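Long-range contact in homoserine dehydrogenase (PDB 4PG7), which catalyses the NAD(P)-dependent interconversion of aspartate semialdehyde and homoserine, a hydride-transfer step of the aspartic acid pathway: residues Q293-I304 and D313-A321. Numbering follows the deposited sequence.
With ACT (acetate ion), chain E.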
loop_
_atom_site.group_PDB
_atom_site.type_symbol
_atom_site.label_atom_id
_atom_site.label_comp_id
_atom_site.label_asym_id
_atom_site.label_seq_id
_atom_site.Cartn_x
_atom_site.Cartn_y
_atom_site.Cartn_z
ATOM N N GLN A 293 2.721 12.392 -2.977
ATOM C CA GLN A 293 2.683 11.048 -3.541
ATOM C C GLN A 293 1.488 10.836 -4.470
ATOM O O GLN A 293 1.614 10.167 -5.488
ATOM C CB GLN A 293 2.734 9.990 -2.423
ATOM C CG GLN A 293 3.512 8.705 -2.691
ATOM C CD GLN A 293 4.856 8.821 -3.400
ATOM O OE1 GLN A 293 5.754 9.553 -2.986
ATOM N NE2 GLN A 293 5.010 8.020 -4.459
ATOM N N LEU A 294 0.324 11.405 -4.151
ATOM C CA LEU A 294 -0.851 11.267 -5.004
ATOM C C LEU A 294 -0.725 11.928 -6.348
ATOM O O LEU A 294 -1.382 11.503 -7.303
ATOM C CB LEU A 294 -2.120 11.786 -4.331
ATOM C CG LEU A 294 -2.807 10.884 -3.338
ATOM C CD1 LEU A 294 -3.997 11.619 -2.743
ATOM C CD2 LEU A 294 -3.249 9.569 -3.947
ATOM N N ALA A 295 0.081 12.986 -6.436
ATOM C CA ALA A 295 0.199 13.712 -7.664
ATOM C C ALA A 295 0.729 12.814 -8.782
ATOM O O ALA A 295 0.454 13.069 -9.950
ATOM C CB ALA A 295 1.091 14.934 -7.500
ATOM N N ALA A 296 1.506 11.792 -8.430
ATOM C CA ALA A 296 2.200 10.964 -9.426
ATOM C C ALA A 296 1.360 9.780 -9.918
ATOM O O ALA A 296 1.769 9.092 -10.835
ATOM C CB ALA A 296 3.500 10.438 -8.846
ATOM N N VAL A 297 0.174 9.590 -9.354
ATOM C CA VAL A 297 -0.691 8.474 -9.691
ATOM C C VAL A 297 -1.471 8.783 -10.983
ATOM O O VAL A 297 -2.379 9.628 -10.992
ATOM C CB VAL A 297 -1.651 8.185 -8.534
ATOM C CG1 VAL A 297 -2.595 7.045 -8.869
ATOM C CG2 VAL A 297 -0.850 7.848 -7.278
ATOM N N GLU A 298 -1.088 8.111 -12.062
ATOM C CA GLU A 298 -1.521 8.455 -13.422
ATOM C C GLU A 298 -2.338 7.359 -14.063
ATOM O O GLU A 298 -2.363 6.209 -13.597
ATOM C CB GLU A 298 -0.297 8.736 -14.326
ATOM C CG GLU A 298 0.543 9.944 -13.925
ATOM C CD GLU A 298 -0.254 11.251 -13.795
ATOM O OE1 GLU A 298 -1.171 11.537 -14.598
ATOM O OE2 GLU A 298 0.032 12.018 -12.865
ATOM N N ASP A 299 -3.032 7.743 -15.126
ATOM C CA ASP A 299 -3.792 6.828 -15.961
ATOM C C ASP A 299 -4.859 6.112 -15.156
ATOM O O ASP A 299 -5.473 6.725 -14.294
ATOM C CB ASP A 299 -2.826 5.892 -16.693
ATOM C CG ASP A 299 -1.791 6.670 -17.479
ATOM O OD1 ASP A 299 -2.126 7.759 -18.012
ATOM O OD2 ASP A 299 -0.635 6.224 -17.564
ATOM N N GLU A 300 -5.036 4.821 -15.369
ATOM C CA GLU A 300 -6.084 4.072 -14.691
ATOM C C GLU A 300 -5.700 3.584 -13.294
ATOM O O GLU A 300 -6.475 2.893 -12.652
ATOM C CB GLU A 300 -6.559 2.898 -15.558
ATOM C CG GLU A 300 -5.631 1.684 -15.648
ATOM C CD GLU A 300 -4.559 1.784 -16.719
ATOM O OE1 GLU A 300 -4.175 2.911 -17.138
ATOM O OE2 GLU A 300 -4.061 0.714 -17.127
ATOM N N TYR A 301 -4.517 3.938 -12.812
ATOM C CA TYR A 301 -4.112 3.515 -11.468
ATOM C C TYR A 301 -4.905 4.259 -10.408
ATOM O O TYR A 301 -5.372 5.365 -10.640
ATOM C CB TYR A 301 -2.612 3.684 -11.257
ATOM C CG TYR A 301 -1.824 2.541 -11.839
ATOM C CD1 TYR A 301 -1.439 1.486 -11.045
ATOM C CD2 TYR A 301 -1.486 2.500 -13.190
ATOM C CE1 TYR A 301 -0.730 0.422 -11.556
ATOM C CE2 TYR A 301 -0.763 1.424 -13.714
ATOM C CZ TYR A 301 -0.398 0.388 -12.887
ATOM O OH TYR A 301 0.325 -0.700 -13.342
ATOM N N ASN A 302 -5.109 3.587 -9.282
ATOM C CA ASN A 302 -5.757 4.144 -8.118
ATOM C C ASN A 302 -4.780 4.156 -6.948
ATOM O O ASN A 302 -3.704 3.576 -7.021
ATOM C CB ASN A 302 -7.016 3.332 -7.781
ATOM C CG ASN A 302 -8.156 3.581 -8.777
ATOM O OD1 ASN A 302 -8.074 4.462 -9.650
ATOM N ND2 ASN A 302 -9.210 2.839 -8.639
ATOM N N ALA A 303 -5.156 4.869 -5.893
ATOM C CA ALA A 303 -4.344 4.962 -4.701
ATOM C C ALA A 303 -5.174 5.479 -3.552
ATOM O O ALA A 303 -6.098 6.292 -3.764
ATOM C CB ALA A 303 -3.127 5.869 -4.930
ATOM N N ILE A 304 -4.869 4.982 -2.355
ATOM C CA ILE A 304 -5.429 5.533 -1.111
ATOM C C ILE A 304 -4.310 5.983 -0.225
ATOM O O ILE A 304 -3.442 5.181 0.126
ATOM C CB ILE A 304 -6.219 4.540 -0.222
ATOM C CG1 ILE A 304 -7.033 3.608 -1.062
ATOM C CG2 ILE A 304 -7.116 5.308 0.763
ATOM C CD1 ILE A 304 -8.230 4.262 -1.678
ATOM N N ASP A 313 2.357 9.144 7.248
ATOM C CA ASP A 313 1.368 8.849 6.219
ATOM C C ASP A 313 1.667 7.508 5.559
ATOM O O ASP A 313 2.803 7.040 5.547
ATOM C CB ASP A 313 1.351 9.935 5.158
ATOM C CG ASP A 313 1.108 11.314 5.732
ATOM O OD1 ASP A 313 0.764 11.412 6.933
ATOM O OD2 ASP A 313 1.289 12.284 4.978
ATOM N N THR A 314 0.644 6.880 5.012
ATOM C CA THR A 314 0.849 5.678 4.224
ATOM C C THR A 314 0.070 5.819 2.921
ATOM O O THR A 314 -0.865 6.628 2.824
ATOM C CB THR A 314 0.412 4.394 4.956
ATOM O OG1 THR A 314 -0.962 4.500 5.284
ATOM C CG2 THR A 314 1.198 4.168 6.238
ATOM N N MET A 315 0.450 5.025 1.927
ATOM C CA MET A 315 -0.305 4.974 0.664
ATOM C C MET A 315 -0.222 3.604 0.037
ATOM O O MET A 315 0.812 2.921 0.103
ATOM C CB MET A 315 0.180 6.048 -0.325
ATOM C CG MET A 315 -0.775 6.309 -1.512
ATOM S SD MET A 315 -0.079 7.401 -2.814
ATOM C CE MET A 315 1.054 6.183 -3.509
ATOM N N PHE A 316 -1.322 3.213 -0.572
ATOM C CA PHE A 316 -1.451 1.963 -1.299
ATOM C C PHE A 316 -1.780 2.336 -2.731
ATOM O O PHE A 316 -2.644 3.183 -2.953
ATOM C CB PHE A 316 -2.555 1.126 -0.654
ATOM C CG PHE A 316 -2.374 0.967 0.834
ATOM C CD1 PHE A 316 -1.753 -0.170 1.360
ATOM C CD2 PHE A 316 -2.746 1.993 1.716
ATOM C CE1 PHE A 316 -1.551 -0.298 2.729
ATOM C CE2 PHE A 316 -2.529 1.871 3.075
ATOM C CZ PHE A 316 -1.946 0.719 3.586
ATOM N N TYR A 317 -1.083 1.727 -3.689
ATOM C CA TYR A 317 -1.210 2.085 -5.094
ATOM C C TYR A 317 -1.417 0.822 -5.907
ATOM O O TYR A 317 -0.735 -0.170 -5.687
ATOM C CB TYR A 317 0.069 2.796 -5.520
ATOM C CG TYR A 317 0.360 2.950 -7.013
ATOM C CD1 TYR A 317 0.001 4.100 -7.679
ATOM C CD2 TYR A 317 1.073 1.976 -7.728
ATOM C CE1 TYR A 317 0.299 4.285 -9.028
ATOM C CE2 TYR A 317 1.386 2.137 -9.082
ATOM C CZ TYR A 317 0.993 3.306 -9.726
ATOM O OH TYR A 317 1.285 3.515 -11.036
ATOM N N GLY A 318 -2.349 0.861 -6.849
ATOM C CA GLY A 318 -2.583 -0.259 -7.767
ATOM C C GLY A 318 -3.800 -0.029 -8.631
ATOM O O GLY A 318 -4.535 0.951 -8.416
ATOM N N LYS A 319 -4.026 -0.902 -9.610
ATOM C CA LYS A 319 -5.206 -0.795 -10.467
ATOM C C LYS A 319 -6.397 -1.489 -9.845
ATOM O O LYS A 319 -6.253 -2.244 -8.879
ATOM C CB LYS A 319 -4.980 -1.460 -11.805
ATOM C CG LYS A 319 -3.876 -0.897 -12.646
ATOM C CD LYS A 319 -3.919 -1.593 -13.998
ATOM C CE LYS A 319 -2.661 -1.360 -14.796
ATOM N NZ LYS A 319 -2.691 -2.133 -16.064
ATOM N N GLY A 320 -7.582 -1.211 -10.388
ATOM C CA GLY A 320 -8.798 -1.875 -9.941
ATOM C C GLY A 320 -8.873 -3.295 -10.479
ATOM O O GLY A 320 -8.215 -3.629 -11.465
ATOM N N ALA A 321 -9.677 -4.123 -9.815
ATOM C CA ALA A 321 -10.059 -5.451 -10.336
ATOM C C ALA A 321 -11.055 -5.313 -11.504
ATOM O O ALA A 321 -11.806 -4.342 -11.529
ATOM C CB ALA A 321 -10.665 -6.281 -9.215
HETATM C C ACT E . 3.104 2.085 -14.668
HETATM O O ACT E . 3.131 2.237 -13.408
HETATM O OXT ACT E . 3.889 1.335 -15.293
HETATM C CH3 ACT E . 2.103 2.826 -15.488
HETATM O O HOH W 1 0.550 5.814 -12.304
#
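Tyr301 lies between two residues of the 313-321 segment, Tyr317 on one ring face and Lys319 on the other, showing how residues two apart in sequence can enclose a ring. The tyrosine planes are nearly parallel (4°) yet slid apart: the phenol end of Tyr317 covers the rim of Tyr301, Tyr317 CZ 3.3 Å from Tyr301 CD1. Lys319 CG sits over the centre of the opposite face, a CH-pi contact 3.6 Å from the Tyr301 centroid. The extended lysine chain carries Lys319 NZ to a salt bridge with Glu300 OE2 whose hydrogen bond, at 3.3 Å, is weak.

These groups lie at the open end of the antiparallel beta hairpin of strands 302-308 and 314-318. Asn302 pairs with Gly318 and Ile304 with Phe316 through two backbone bonds each, Ala303 and Tyr317 forming the non-hydrogen-bonded pair between. Residues 314-317 join a strand of the second subunit, continuing the sheet across the interface, where Tyr301 OH accepts a hydrogen bond from Asp313 N of that subunit.

A chi1 of 164°, turning CG away from the backbone N, points the Tyr317 hydroxyl toward the type II' turn of Glu298-Tyr301; there a water 2.7 Å from Tyr317 OH accepts from Glu298 N. Val297 CG2 packs at this ring's edge, 3.9 Å from Tyr317 CD1. Met315 bends at chi3 (74°) and crosses Gln293 nearly at right angles, Met315 CE 3.6 Å from Gln293 CG.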